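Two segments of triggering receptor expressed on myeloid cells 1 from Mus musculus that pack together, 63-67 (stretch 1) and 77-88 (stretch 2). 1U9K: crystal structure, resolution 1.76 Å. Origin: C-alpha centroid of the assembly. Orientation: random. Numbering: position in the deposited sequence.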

# COMPACT_ATOMS: atom_id res chain seq x y z
N GLY A 63 -7.70 -8.26 -6.98
CA GLY A 63 -6.84 -9.41 -7.24
C GLY A 63 -6.31 -9.97 -5.93
O GLY A 63 -7.09 -10.27 -5.03
N LYS A 64 -4.99 -10.09 -5.79
CA LYS A 64 -4.38 -10.57 -4.53
C LYS A 64 -4.16 -9.47 -3.51
O LYS A 64 -3.52 -9.71 -2.46
N PHE A 65 -4.59 -8.26 -3.83
CA PHE A 65 -4.36 -7.12 -2.96
C PHE A 65 -5.64 -6.84 -2.14
O PHE A 65 -6.75 -6.94 -2.66
N THR A 66 -5.44 -6.51 -0.87
CA THR A 66 -6.49 -6.02 -0.02
C THR A 66 -5.96 -4.79 0.68
O THR A 66 -4.86 -4.77 1.20
N LEU A 67 -6.74 -3.71 0.67
CA LEU A 67 -6.43 -2.52 1.41
C LEU A 67 -7.47 -2.31 2.43
O LEU A 67 -8.68 -2.22 2.11
N GLN A 77 -3.98 -0.72 6.17
CA GLN A 77 -3.27 -2.02 6.12
C GLN A 77 -3.36 -2.64 4.74
O GLN A 77 -4.45 -2.76 4.17
N VAL A 78 -2.24 -3.09 4.23
CA VAL A 78 -2.21 -3.73 2.93
C VAL A 78 -1.89 -5.21 3.10
O VAL A 78 -1.08 -5.56 3.94
N GLN A 79 -2.59 -6.08 2.37
CA GLN A 79 -2.25 -7.49 2.37
C GLN A 79 -2.12 -7.90 0.93
O GLN A 79 -2.96 -7.51 0.10
N MET A 80 -1.09 -8.69 0.61
CA MET A 80 -0.93 -9.35 -0.69
C MET A 80 -0.86 -10.81 -0.39
O MET A 80 -0.01 -11.22 0.37
N THR A 81 -1.76 -11.60 -0.95
CA THR A 81 -1.88 -12.99 -0.63
C THR A 81 -1.19 -13.80 -1.69
O THR A 81 -0.93 -13.33 -2.79
N ASP A 82 -0.84 -15.02 -1.32
CA ASP A 82 -0.29 -16.01 -2.23
C ASP A 82 0.89 -15.40 -2.97
O ASP A 82 0.93 -15.36 -4.19
N LEU A 83 1.86 -14.89 -2.22
CA LEU A 83 3.02 -14.26 -2.82
C LEU A 83 3.77 -15.17 -3.75
O LEU A 83 3.94 -16.35 -3.50
N GLN A 84 4.24 -14.60 -4.85
CA GLN A 84 5.09 -15.30 -5.78
C GLN A 84 6.46 -14.66 -5.82
O GLN A 84 6.60 -13.49 -5.49
N VAL A 85 7.46 -15.42 -6.25
CA VAL A 85 8.81 -14.88 -6.31
C VAL A 85 8.85 -13.61 -7.19
O VAL A 85 9.54 -12.66 -6.86
N THR A 86 8.09 -13.59 -8.28
CA THR A 86 7.99 -12.42 -9.16
C THR A 86 7.29 -11.20 -8.56
O THR A 86 7.30 -10.17 -9.20
N ASP A 87 6.63 -11.32 -7.40
CA ASP A 87 6.16 -10.14 -6.65
C ASP A 87 7.27 -9.36 -5.98
O ASP A 87 7.06 -8.24 -5.50
N SER A 88 8.44 -9.98 -5.87
CA SER A 88 9.59 -9.32 -5.32
C SER A 88 9.82 -7.93 -5.98
O SER A 88 9.79 -7.81 -7.20

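Strands 65-67 and 77-80 run antiparallel, their N-to-C directions 167° apart and their axes 4.8 Å apart at closest approach, and the register pairs Phe65 with Met80, Thr66 with Gln79 and Leu67 with Val78. Thr66 and Gln79 form the hydrogen-bonded pair: Thr66 N donates to Gln79 O at 2.8 Å (N-H...O angle 157°), and Gln79 N returns a bond to Thr66 O at 2.9 Å (163°). Just beyond the strand, Thr81 N donates to Lys64 O at 3.0 Å (155°). These carbonyls also receive CA-H...O contacts, Met80 CA lying 3.2 Å from Lys64 O and Val78 CA 3.3 Å from Thr66 O. By contrast, Lys64 O and Gln79 O, 3.4 Å apart, are two acceptors and do not bond to each other.

The side chains of Phe65, Leu67, Val78 and Met80 share one face of the sheet. Phe65 (chi1 m, chi2 90°) brings CD2 to 3.6 Å from Met80 CG. Met80, with chi1 m, chi2 t and chi3 p, places SD 4.9 Å from the centroid of the Phe65 ring, 66° off the ring normal, an oblique sulfur-aromatic approach. Next along the sheet, Leu67 (chi1 t, chi2 p) packs against Val78 (chi1 t), with Leu67 CD1 only 3.2 Å from Val78 CG2, a tight apolar contact.

Thr66 and Gln79, both with chi1 m, occupy the other face, where their CB atoms are 4.3 Å apart. Two of their side-chain polar atoms bond outside this pair: Thr66 OG1 and Gln79 OE1 each bond to a residue flanking the stretches, and OE1 also accepts a weak bond from Gln77 NE2 at 3.3 Å (125°).

Lys64 loses the most surface, 131 Å² of its area being covered by stretch 2. Its CA-to-CB bond points sideways, but a p, t, p, t chain carries the ammonium group to the region after the second strand, where Lys64 NZ forms a salt bridge with Asp87 OD2, in the 3-10 segment, at 2.7 Å and donates to Asp82 O, in the loop, at 3.2 Å. Asp87, whose CA-to-CB bond points toward stretch 1 (chi1 m), is held from its own side as well: Gln84 N donates to Asp87 OD2 at 2.8 Å (169°), so one carboxylate oxygen serves both ammonium and amide. Asp82 O is likewise shared, accepting from Gln84 NE2 at 3.2 Å (143°). The lysine charge is thus met by a carboxylate and a carbonyl, each of which also accepts a bond from Gln84.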

# COMPACT_ATOMS: atom_id res chain seq x y z
CB LYS A 64 -3.04 -11.24 -4.79
CG LYS A 64 -1.89 -10.31 -5.06
CD LYS A 64 -0.52 -11.03 -5.18
CE LYS A 64 -0.46 -12.11 -6.31
NZ LYS A 64 0.85 -12.87 -6.25
CB PHE A 65 -4.00 -5.87 -3.76
CG PHE A 65 -2.82 -6.06 -4.63
CD1 PHE A 65 -2.95 -6.50 -5.91
CD2 PHE A 65 -1.55 -5.78 -4.16
CE1 PHE A 65 -1.87 -6.70 -6.71
CE2 PHE A 65 -0.47 -5.97 -4.97
CZ PHE A 65 -0.63 -6.46 -6.24
CB THR A 66 -6.88 -7.10 1.02
OG1 THR A 66 -7.48 -8.20 0.33
CG2 THR A 66 -7.98 -6.59 1.96
CB LEU A 67 -6.47 -1.37 0.44
CG LEU A 67 -5.69 -0.12 0.58
CD1 LEU A 67 -4.25 -0.44 0.83
CD2 LEU A 67 -5.88 0.65 -0.78
CB GLN A 77 -3.88 -3.01 7.11
CG GLN A 77 -3.12 -4.30 7.22
CD GLN A 77 -3.72 -5.20 8.24
OE1 GLN A 77 -3.44 -5.07 9.42
NE2 GLN A 77 -4.58 -6.10 7.81
CB VAL A 78 -1.13 -3.07 2.06
CG1 VAL A 78 -1.07 -3.78 0.71
CG2 VAL A 78 -1.41 -1.56 1.94
CB GLN A 79 -3.30 -8.33 3.03
CG GLN A 79 -3.32 -8.22 4.53
CD GLN A 79 -4.49 -8.98 5.10
OE1 GLN A 79 -5.47 -8.37 5.55
NE2 GLN A 79 -4.43 -10.30 5.02
CB MET A 80 0.39 -8.94 -1.37
CG MET A 80 0.45 -7.50 -1.72
SD MET A 80 2.06 -6.98 -2.36
CE MET A 80 2.31 -8.00 -3.70
CB THR A 81 -3.32 -13.41 -0.54
OG1 THR A 81 -4.02 -12.96 -1.72
CG2 THR A 81 -4.00 -12.72 0.64
CB ASP A 82 -1.34 -16.50 -3.22
CG ASP A 82 -0.93 -17.80 -3.88
OD1 ASP A 82 -0.08 -18.55 -3.29
OD2 ASP A 82 -1.37 -18.16 -5.01
CB LEU A 83 4.00 -13.79 -1.73
CG LEU A 83 3.54 -12.63 -0.88
CD1 LEU A 83 4.44 -12.50 0.35
CD2 LEU A 83 3.48 -11.40 -1.69
CB GLN A 84 4.47 -15.25 -7.19
CG GLN A 84 3.05 -15.82 -7.27
CD GLN A 84 2.99 -17.30 -6.91
OE1 GLN A 84 3.84 -18.06 -7.32
NE2 GLN A 84 2.00 -17.70 -6.10
CB VAL A 85 9.85 -15.91 -6.79
CG1 VAL A 85 11.24 -15.23 -6.93
CG2 VAL A 85 9.95 -17.10 -5.84
CB THR A 86 7.24 -12.75 -10.49
OG1 THR A 86 5.97 -13.33 -10.20
CG2 THR A 86 7.94 -13.79 -11.29
CB ASP A 87 5.18 -10.54 -5.56
CG ASP A 87 3.91 -11.15 -6.11
OD1 ASP A 87 3.45 -10.72 -7.21
OD2 ASP A 87 3.28 -12.07 -5.52
CB SER A 88 10.83 -10.16 -5.45
OG SER A 88 10.71 -11.40 -4.77